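RickCE (Rickettsia bellii, PDB 5HAM) probably acts as a secreted bacterial deubiquitinase, a CE-clan cysteine protease that removes ubiquitin from modified proteins. Local coordinates at residues W8-L18 with V137-W147; N117-T125 with K182-N190. One frame throughout, in Å; residues are numbered along the deposited sequence.

Both contacts are largely buried. In contact 1 the N-terminal helix, 11-20, lies on one face of the mixed sheet, over strand 135-141 and the turn after it. Contact 2 joins two helices that cover the other face: the long helix 96-130, which leads directly into that same strand, crosses helix 175-188. Ile138 joins the two: pointing away from helix 11-20, it packs on Ile120, Leu121 and Ala124, with Ile138 CD1 3.7 Å from Ala124 CB. Contact 1, nearer the centre of the chain, combines an indole sandwich with a weak hydrogen bond and a water between two glutamates; contact 2 surrounds a leucine with helix residues and has its salt bridge on the solvent-facing side.

Contact 1. Residues W8-L18 with V137-W147; sequences WYTENEITHLL and VIPIEMGYGHW
Ile14 drops its CD1 methyl onto the pyrrole ring of Trp147, a CH-pi contact 3.4 Å from the ring centroid and only 12° off its normal. Glu141 CG covers the opposite indole face, which leaves the ring sandwiched. With Trp147 CG turned beside its own backbone N (chi1 -75°), the indole reaches the start of helix 11-20: Trp147 NE1 gives Tyr9 O a weak bond of 3.2 Å, and Trp147 CH2 lies 3.8 Å from Glu11 CB. Farther along, Ile14 CG2 slides past Pro139 CG at 3.9 Å, and Leu18 CD1 meets Val137 CG1 tip to tip. At the other end, Tyr144 O sits at the edge of the Trp8 indole, 3.5 Å from Trp8 CZ3. Gly145 has no side chain to block that ring, so Trp8 CE3 comes to 3.9 Å from Gly145 CA; Gly145 N donates to Glu141 OE2. One water donates to both Glu11 OE1 (3.1 Å) and Glu141 OE1, while Ala32 N holds Glu11 OE2. The adjoining His146 bonds Asp167, consistent with the His-Asp pair of CE-clan proteases. The water and amide donors probably ease repulsion between the carboxylates, and the sandwich probably helps to hold the indole next to that histidine.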
loop_
_atom_site.group_PDB
_atom_site.type_symbol
_atom_site.label_atom_id
_atom_site.label_comp_id
_atom_site.label_asym_id
_atom_site.label_seq_id
_atom_site.Cartn_x
_atom_site.Cartn_y
_atom_site.Cartn_z
ATOM N N TRP A 8 1.978 -9.377 -10.155
ATOM C CA TRP A 8 1.960 -8.378 -9.085
ATOM C C TRP A 8 2.924 -8.731 -7.972
ATOM O O TRP A 8 2.849 -9.813 -7.407
ATOM C CB TRP A 8 0.548 -8.166 -8.524
ATOM C CG TRP A 8 -0.421 -7.637 -9.545
ATOM C CD1 TRP A 8 -0.406 -7.879 -10.893
ATOM C CD2 TRP A 8 -1.537 -6.774 -9.308
ATOM N NE1 TRP A 8 -1.448 -7.231 -11.505
ATOM C CE2 TRP A 8 -2.159 -6.539 -10.555
ATOM C CE3 TRP A 8 -2.084 -6.185 -8.161
ATOM C CZ2 TRP A 8 -3.292 -5.734 -10.690
ATOM C CZ3 TRP A 8 -3.205 -5.380 -8.292
ATOM C CH2 TRP A 8 -3.798 -5.161 -9.551
ATOM N N TYR A 9 3.833 -7.809 -7.672
ATOM C CA TYR A 9 4.789 -7.987 -6.586
ATOM C C TYR A 9 4.072 -7.999 -5.252
ATOM O O TYR A 9 3.096 -7.279 -5.055
ATOM C CB TYR A 9 5.800 -6.837 -6.529
ATOM C CG TYR A 9 6.901 -6.851 -7.546
ATOM C CD1 TYR A 9 6.749 -7.485 -8.764
ATOM C CD2 TYR A 9 8.103 -6.211 -7.286
ATOM C CE1 TYR A 9 7.772 -7.485 -9.700
ATOM C CE2 TYR A 9 9.133 -6.210 -8.209
ATOM C CZ TYR A 9 8.963 -6.843 -9.413
ATOM O OH TYR A 9 9.980 -6.835 -10.335
ATOM N N THR A 10 4.579 -8.789 -4.321
ATOM C CA THR A 10 4.118 -8.691 -2.951
ATOM C C THR A 10 5.194 -7.979 -2.143
ATOM O O THR A 10 6.307 -7.765 -2.634
ATOM C CB THR A 10 3.904 -10.069 -2.369
ATOM O OG1 THR A 10 5.182 -10.653 -2.100
ATOM C CG2 THR A 10 3.172 -10.929 -3.375
ATOM N N GLU A 11 4.860 -7.619 -0.908
ATOM C CA GLU A 11 5.791 -6.931 -0.020
ATOM C C GLU A 11 7.094 -7.713 0.144
ATOM O O GLU A 11 8.161 -7.141 0.349
ATOM C CB GLU A 11 5.137 -6.715 1.345
ATOM C CG GLU A 11 5.964 -5.902 2.315
ATOM C CD GLU A 11 5.284 -5.745 3.664
ATOM O OE1 GLU A 11 4.081 -6.096 3.773
ATOM O OE2 GLU A 11 5.951 -5.271 4.614
ATOM N N ASN A 12 6.986 -9.029 0.045
ATOM C CA ASN A 12 8.104 -9.908 0.266
ATOM C C ASN A 12 9.202 -9.674 -0.763
ATOM O O ASN A 12 10.367 -9.540 -0.409
ATOM C CB ASN A 12 7.632 -11.359 0.245
ATOM C CG ASN A 12 8.666 -12.300 0.768
ATOM O OD1 ASN A 12 9.030 -13.273 0.107
ATOM N ND2 ASN A 12 9.176 -12.008 1.961
ATOM N N GLU A 13 8.819 -9.594 -2.032
ATOM C CA GLU A 13 9.782 -9.330 -3.092
ATOM C C GLU A 13 10.329 -7.927 -3.003
ATOM O O GLU A 13 11.526 -7.710 -3.169
ATOM C CB GLU A 13 9.151 -9.504 -4.466
ATOM C CG GLU A 13 9.011 -10.932 -4.892
ATOM C CD GLU A 13 7.670 -11.512 -4.539
ATOM O OE1 GLU A 13 6.821 -10.783 -3.974
ATOM O OE2 GLU A 13 7.470 -12.706 -4.840
ATOM N N ILE A 14 9.441 -6.971 -2.778
ATOM C CA ILE A 14 9.847 -5.577 -2.734
ATOM C C ILE A 14 10.931 -5.399 -1.664
ATOM O O ILE A 14 11.981 -4.820 -1.917
ATOM C CB ILE A 14 8.633 -4.679 -2.482
ATOM C CG1 ILE A 14 7.752 -4.664 -3.731
ATOM C CG2 ILE A 14 9.057 -3.268 -2.124
ATOM C CD1 ILE A 14 6.431 -3.968 -3.528
ATOM N N THR A 15 10.673 -5.961 -0.491
ATOM C CA THR A 15 11.590 -5.913 0.641
ATOM C C THR A 15 12.931 -6.576 0.324
ATOM O O THR A 15 13.975 -6.010 0.608
ATOM C CB THR A 15 10.922 -6.540 1.892
ATOM O OG1 THR A 15 9.870 -5.670 2.329
ATOM C CG2 THR A 15 11.889 -6.679 3.011
ATOM N N HIS A 16 12.900 -7.756 -0.289
ATOM C CA HIS A 16 14.134 -8.463 -0.657
ATOM C C HIS A 16 14.933 -7.732 -1.726
ATOM O O HIS A 16 16.154 -7.602 -1.632
ATOM C CB HIS A 16 13.830 -9.869 -1.178
ATOM C CG HIS A 16 13.197 -10.766 -0.166
ATOM N ND1 HIS A 16 12.597 -11.963 -0.495
ATOM C CD2 HIS A 16 13.061 -10.634 1.177
ATOM C CE1 HIS A 16 12.123 -12.529 0.596
ATOM N NE2 HIS A 16 12.385 -11.745 1.622
ATOM N N LEU A 17 14.235 -7.295 -2.766
ATOM C CA LEU A 17 14.855 -6.542 -3.836
ATOM C C LEU A 17 15.541 -5.289 -3.295
ATOM O O LEU A 17 16.656 -4.964 -3.707
ATOM C CB LEU A 17 13.808 -6.183 -4.884
ATOM C CG LEU A 17 13.517 -7.389 -5.765
ATOM C CD1 LEU A 17 12.221 -7.202 -6.547
ATOM C CD2 LEU A 17 14.715 -7.600 -6.678
ATOM N N LEU A 18 14.884 -4.607 -2.362
ATOM C CA LEU A 18 15.433 -3.380 -1.795
ATOM C C LEU A 18 16.654 -3.677 -0.947
ATOM O O LEU A 18 17.713 -3.073 -1.130
ATOM C CB LEU A 18 14.390 -2.644 -0.957
ATOM C CG LEU A 18 13.344 -1.858 -1.750
ATOM C CD1 LEU A 18 12.255 -1.362 -0.815
ATOM C CD2 LEU A 18 13.994 -0.706 -2.495
ATOM N N VAL A 137 13.903 3.787 3.440
ATOM C CA VAL A 137 13.017 3.520 2.324
ATOM C C VAL A 137 11.772 2.795 2.831
ATOM O O VAL A 137 11.865 1.753 3.480
ATOM C CB VAL A 137 13.749 2.679 1.256
ATOM C CG1 VAL A 137 12.837 2.375 0.055
ATOM C CG2 VAL A 137 15.035 3.382 0.826
ATOM N N ILE A 138 10.610 3.366 2.552
ATOM C CA ILE A 138 9.340 2.801 2.993
ATOM C C ILE A 138 8.428 2.492 1.807
ATOM O O ILE A 138 7.944 3.404 1.133
ATOM C CB ILE A 138 8.579 3.773 3.921
ATOM C CG1 ILE A 138 9.525 4.374 4.977
ATOM C CG2 ILE A 138 7.378 3.066 4.550
ATOM C CD1 ILE A 138 8.866 5.457 5.853
ATOM N N PRO A 139 8.200 1.203 1.540
ATOM C CA PRO A 139 7.230 0.809 0.515
ATOM C C PRO A 139 5.858 1.184 1.023
ATOM O O PRO A 139 5.584 0.936 2.183
ATOM C CB PRO A 139 7.368 -0.721 0.456
ATOM C CG PRO A 139 8.664 -1.032 1.094
ATOM C CD PRO A 139 8.901 0.049 2.123
ATOM N N ILE A 140 5.029 1.796 0.186
ATOM C CA ILE A 140 3.692 2.193 0.594
ATOM C C ILE A 140 2.632 1.605 -0.320
ATOM O O ILE A 140 2.622 1.860 -1.528
ATOM C CB ILE A 140 3.543 3.733 0.660
ATOM C CG1 ILE A 140 4.539 4.295 1.684
ATOM C CG2 ILE A 140 2.116 4.101 1.037
ATOM C CD1 ILE A 140 4.300 5.706 2.049
ATOM N N GLU A 141 1.753 0.798 0.262
ATOM C CA GLU A 141 0.641 0.217 -0.476
ATOM C C GLU A 141 -0.612 1.069 -0.312
ATOM O O GLU A 141 -1.229 1.063 0.746
ATOM C CB GLU A 141 0.380 -1.211 -0.002
ATOM C CG GLU A 141 -0.145 -2.149 -1.082
ATOM C CD GLU A 141 -0.466 -3.534 -0.534
ATOM O OE1 GLU A 141 -0.422 -3.708 0.706
ATOM O OE2 GLU A 141 -0.756 -4.455 -1.336
ATOM N N MET A 142 -0.972 1.799 -1.367
ATOM C CA MET A 142 -2.136 2.686 -1.370
ATOM C C MET A 142 -3.428 1.938 -1.575
ATOM O O MET A 142 -4.503 2.536 -1.631
ATOM C CB MET A 142 -2.016 3.716 -2.498
ATOM C CG MET A 142 -0.771 4.576 -2.460
ATOM S SD MET A 142 -0.765 5.714 -1.086
ATOM C CE MET A 142 -2.199 6.676 -1.414
ATOM N N GLY A 143 -3.328 0.629 -1.709
ATOM C CA GLY A 143 -4.486 -0.212 -1.948
ATOM C C GLY A 143 -3.894 -1.506 -2.446
ATOM O O GLY A 143 -2.679 -1.562 -2.673
ATOM N N TYR A 144 -4.721 -2.534 -2.610
ATOM C CA TYR A 144 -4.226 -3.854 -2.987
ATOM C C TYR A 144 -3.303 -3.818 -4.222
ATOM O O TYR A 144 -3.734 -3.528 -5.340
ATOM C CB TYR A 144 -5.373 -4.872 -3.175
ATOM C CG TYR A 144 -4.844 -6.278 -3.393
ATOM C CD1 TYR A 144 -4.568 -7.113 -2.320
ATOM C CD2 TYR A 144 -4.573 -6.750 -4.675
ATOM C CE1 TYR A 144 -4.055 -8.380 -2.516
ATOM C CE2 TYR A 144 -4.077 -8.014 -4.877
ATOM C CZ TYR A 144 -3.816 -8.823 -3.800
ATOM O OH TYR A 144 -3.312 -10.074 -4.021
ATOM N N GLY A 145 -2.020 -4.081 -3.994
ATOM C CA GLY A 145 -1.043 -4.136 -5.064
ATOM C C GLY A 145 -0.665 -2.787 -5.648
ATOM O O GLY A 145 0.161 -2.711 -6.559
ATOM N N HIS A 146 -1.267 -1.721 -5.135
ATOM C CA HIS A 146 -0.948 -0.369 -5.590
ATOM C C HIS A 146 0.295 0.107 -4.859
ATOM O O HIS A 146 0.219 0.899 -3.922
ATOM C CB HIS A 146 -2.141 0.572 -5.360
ATOM C CG HIS A 146 -1.955 1.945 -5.935
ATOM N ND1 HIS A 146 -3.011 2.800 -6.174
ATOM C CD2 HIS A 146 -0.838 2.618 -6.305
ATOM C CE1 HIS A 146 -2.551 3.936 -6.670
ATOM N NE2 HIS A 146 -1.237 3.852 -6.758
ATOM N N TRP A 147 1.441 -0.395 -5.294
ATOM C CA TRP A 147 2.689 -0.152 -4.582
ATOM C C TRP A 147 3.290 1.161 -5.012
ATOM O O TRP A 147 3.292 1.476 -6.202
ATOM C CB TRP A 147 3.694 -1.278 -4.811
ATOM C CG TRP A 147 3.355 -2.473 -4.063
ATOM C CD1 TRP A 147 2.882 -3.643 -4.564
ATOM C CD2 TRP A 147 3.441 -2.635 -2.654
ATOM N NE1 TRP A 147 2.669 -4.538 -3.546
ATOM C CE2 TRP A 147 3.012 -3.944 -2.355
ATOM C CE3 TRP A 147 3.857 -1.811 -1.600
ATOM C CZ2 TRP A 147 2.973 -4.445 -1.066
ATOM C CZ3 TRP A 147 3.820 -2.303 -0.324
ATOM C CH2 TRP A 147 3.376 -3.609 -0.064
HETATM O O HOH W 1 1.532 -5.794 2.118
#

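Contact 2. Residues N117-T125 with K182-N190; sequences NEDILNRAT and KLIDKTLGN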
loop_
_atom_site.group_PDB
_atom_site.type_symbol
_atom_site.label_atom_id
_atom_site.label_comp_id
_atom_site.label_asym_id
_atom_site.label_seq_id
_atom_site.Cartn_x
_atom_site.Cartn_y
_atom_site.Cartn_z
ATOM N N ASN A 117 1.426 1.865 11.081
ATOM C CA ASN A 117 1.831 2.829 10.051
ATOM C C ASN A 117 2.576 4.012 10.656
ATOM O O ASN A 117 3.621 4.403 10.163
ATOM C CB ASN A 117 0.643 3.334 9.222
ATOM C CG ASN A 117 0.132 2.297 8.220
ATOM O OD1 ASN A 117 0.812 1.327 7.909
ATOM N ND2 ASN A 117 -1.064 2.520 7.698
ATOM N N GLU A 118 2.052 4.579 11.734
ATOM C CA GLU A 118 2.794 5.625 12.440
ATOM C C GLU A 118 4.156 5.148 12.972
ATOM O O GLU A 118 5.151 5.861 12.870
ATOM C CB GLU A 118 1.974 6.205 13.587
ATOM C CG GLU A 118 0.804 7.029 13.146
ATOM C CD GLU A 118 -0.030 7.484 14.313
ATOM O OE1 GLU A 118 0.283 7.078 15.447
ATOM O OE2 GLU A 118 -0.999 8.241 14.101
ATOM N N ASP A 119 4.201 3.947 13.539
ATOM C CA ASP A 119 5.462 3.431 14.065
ATOM C C ASP A 119 6.538 3.270 12.993
ATOM O O ASP A 119 7.717 3.522 13.242
ATOM C CB ASP A 119 5.241 2.139 14.850
ATOM C CG ASP A 119 4.419 2.368 16.107
ATOM O OD1 ASP A 119 4.459 3.495 16.655
ATOM O OD2 ASP A 119 3.732 1.430 16.550
ATOM N N ILE A 120 6.135 2.892 11.788
ATOM C CA ILE A 120 7.083 2.751 10.692
ATOM C C ILE A 120 7.645 4.106 10.274
ATOM O O ILE A 120 8.849 4.261 10.087
ATOM C CB ILE A 120 6.430 2.036 9.518
ATOM C CG1 ILE A 120 6.098 0.590 9.920
ATOM C CG2 ILE A 120 7.331 2.077 8.304
ATOM C CD1 ILE A 120 4.974 -0.035 9.110
ATOM N N LEU A 121 6.778 5.099 10.160
ATOM C CA LEU A 121 7.235 6.444 9.878
ATOM C C LEU A 121 8.177 6.956 10.959
ATOM O O LEU A 121 9.205 7.568 10.664
ATOM C CB LEU A 121 6.049 7.379 9.780
ATOM C CG LEU A 121 5.860 8.056 8.432
ATOM C CD1 LEU A 121 4.785 9.145 8.554
ATOM C CD2 LEU A 121 7.206 8.601 7.926
ATOM N N ASN A 122 7.821 6.720 12.217
ATOM C CA ASN A 122 8.692 7.128 13.318
ATOM C C ASN A 122 10.034 6.389 13.377
ATOM O O ASN A 122 11.069 7.004 13.631
ATOM C CB ASN A 122 7.972 7.025 14.660
ATOM C CG ASN A 122 7.187 8.277 14.986
ATOM O OD1 ASN A 122 7.624 9.390 14.675
ATOM N ND2 ASN A 122 6.015 8.107 15.601
ATOM N N ARG A 123 10.008 5.077 13.149
ATOM C CA ARG A 123 11.230 4.283 13.118
ATOM C C ARG A 123 12.143 4.777 11.991
ATOM O O ARG A 123 13.345 4.923 12.178
ATOM C CB ARG A 123 10.912 2.796 12.947
ATOM C CG ARG A 123 12.146 1.896 12.912
ATOM C CD ARG A 123 13.031 2.118 14.149
ATOM N NE ARG A 123 14.254 1.317 14.142
ATOM C CZ ARG A 123 15.238 1.455 15.026
ATOM N NH1 ARG A 123 15.145 2.368 15.984
ATOM N NH2 ARG A 123 16.319 0.688 14.955
ATOM N N ALA A 124 11.556 5.061 10.836
ATOM C CA ALA A 124 12.309 5.557 9.695
ATOM C C ALA A 124 12.989 6.862 10.065
ATOM O O ALA A 124 14.167 7.079 9.755
ATOM C CB ALA A 124 11.395 5.737 8.473
ATOM N N THR A 125 12.246 7.708 10.767
ATOM C CA THR A 125 12.754 8.988 11.229
ATOM C C THR A 125 13.853 8.815 12.277
ATOM O O THR A 125 14.834 9.568 12.308
ATOM C CB THR A 125 11.609 9.848 11.805
ATOM O OG1 THR A 125 10.637 10.099 10.775
ATOM C CG2 THR A 125 12.137 11.174 12.333
ATOM N N LYS A 182 -2.039 12.868 5.346
ATOM C CA LYS A 182 -2.680 12.882 6.660
ATOM C C LYS A 182 -1.874 12.064 7.672
ATOM O O LYS A 182 -1.784 12.428 8.848
ATOM C CB LYS A 182 -4.119 12.346 6.605
ATOM C CG LYS A 182 -5.122 13.232 5.858
ATOM C CD LYS A 182 -4.759 14.713 5.911
ATOM C CE LYS A 182 -5.669 15.562 5.005
ATOM N NZ LYS A 182 -5.139 16.954 4.823
ATOM N N LEU A 183 -1.299 10.952 7.220
ATOM C CA LEU A 183 -0.490 10.127 8.107
ATOM C C LEU A 183 0.782 10.869 8.474
ATOM O O LEU A 183 1.163 10.920 9.636
ATOM C CB LEU A 183 -0.134 8.801 7.449
ATOM C CG LEU A 183 0.821 7.911 8.249
ATOM C CD1 LEU A 183 0.185 7.462 9.579
ATOM C CD2 LEU A 183 1.234 6.719 7.400
ATOM N N ILE A 184 1.426 11.452 7.474
ATOM C CA ILE A 184 2.695 12.137 7.689
ATOM C C ILE A 184 2.506 13.253 8.701
ATOM O O ILE A 184 3.275 13.388 9.656
ATOM C CB ILE A 184 3.265 12.701 6.373
ATOM C CG1 ILE A 184 3.687 11.561 5.437
ATOM C CG2 ILE A 184 4.427 13.644 6.645
ATOM C CD1 ILE A 184 4.149 12.030 4.060
ATOM N N ASP A 185 1.451 14.032 8.521
ATOM C CA ASP A 185 1.196 15.126 9.454
ATOM C C ASP A 185 0.760 14.645 10.848
ATOM O O ASP A 185 1.123 15.247 11.847
ATOM C CB ASP A 185 0.204 16.146 8.891
ATOM C CG ASP A 185 0.075 17.368 9.794
ATOM O OD1 ASP A 185 0.950 18.261 9.732
ATOM O OD2 ASP A 185 -0.883 17.422 10.592
ATOM N N LYS A 186 -0.002 13.559 10.919
ATOM C CA LYS A 186 -0.347 12.993 12.218
ATOM C C LYS A 186 0.908 12.558 12.963
ATOM O O LYS A 186 1.020 12.759 14.168
ATOM C CB LYS A 186 -1.300 11.805 12.073
ATOM C CG LYS A 186 -1.781 11.219 13.400
ATOM C CD LYS A 186 -3.167 10.583 13.251
ATOM C CE LYS A 186 -3.855 10.344 14.596
ATOM N NZ LYS A 186 -3.553 9.005 15.192
ATOM N N THR A 187 1.859 11.981 12.235
ATOM C CA THR A 187 3.043 11.395 12.846
ATOM C C THR A 187 4.158 12.411 13.121
ATOM O O THR A 187 4.801 12.375 14.173
ATOM C CB THR A 187 3.615 10.273 11.945
ATOM O OG1 THR A 187 2.590 9.310 11.667
ATOM C CG2 THR A 187 4.790 9.583 12.620
ATOM N N LEU A 188 4.378 13.311 12.169
ATOM C CA LEU A 188 5.566 14.149 12.180
ATOM C C LEU A 188 5.270 15.640 12.162
ATOM O O LEU A 188 6.194 16.449 12.158
ATOM C CB LEU A 188 6.447 13.819 10.981
ATOM C CG LEU A 188 6.879 12.360 10.880
ATOM C CD1 LEU A 188 7.540 12.124 9.544
ATOM C CD2 LEU A 188 7.817 12.017 12.031
ATOM N N GLY A 189 3.992 16.012 12.153
ATOM C CA GLY A 189 3.621 17.416 12.088
ATOM C C GLY A 189 3.900 18.200 13.359
ATOM O O GLY A 189 3.547 19.370 13.468
ATOM N N ASN A 190 4.526 17.548 14.330
ATOM C CA ASN A 190 4.832 18.191 15.594
ATOM C C ASN A 190 6.322 18.446 15.764
ATOM O O ASN A 190 6.752 18.995 16.777
ATOM C CB ASN A 190 4.309 17.360 16.755
ATOM C CG ASN A 190 3.540 18.193 17.750
ATOM O OD1 ASN A 190 4.045 18.529 18.823
ATOM N ND2 ASN A 190 2.315 18.559 17.387
#
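Leu183 O is gripped by two groups of Thr187, its backbone N at 2.9 Å and its OG1 at 3.0 Å, the hydroxyl standing above the carbonyl plane. With OG1 turned back to its own helix (chi1 -55°), Thr187 CG2 is left to face helix 96-130, where it lies 3.5 Å from Asn122 OD1 as the two side chains slide past each other. Leu121 O is held in the same way by Thr125 N and Thr125 OG1, which approach from opposite faces of its plane. Leu121 forms a knob in the hole made by Leu183, Ile184, Thr187 and Leu188. Its CD1 sits 3.8 Å from both Ile184 CA and Thr187 CB, and its CD2 meets Leu188 CD1. The axes of helix segments 117-125 and 182-188 cross at 64°, and Glu118 CG comes to 3.3 Å from Thr187 OG1. The extended Glu118 chain runs over Leu183, with Glu118 CG 3.6 Å from Leu183 CD1. Beyond it Lys186, bent at its last torsion (chi4 -90°), delivers NZ to the syn side of Glu118 OE2 at 2.9 Å. Asn117 CB rests on Leu183 CD2, while Asn117 ND2 bonds Thr34 O of strand 27-34. The threonine hydroxyls are thus satisfied within their own helices, so the interface is mainly apolar, and its one salt bridge joins partly exposed Glu118 to exposed Lys186, where solvent probably weakens it.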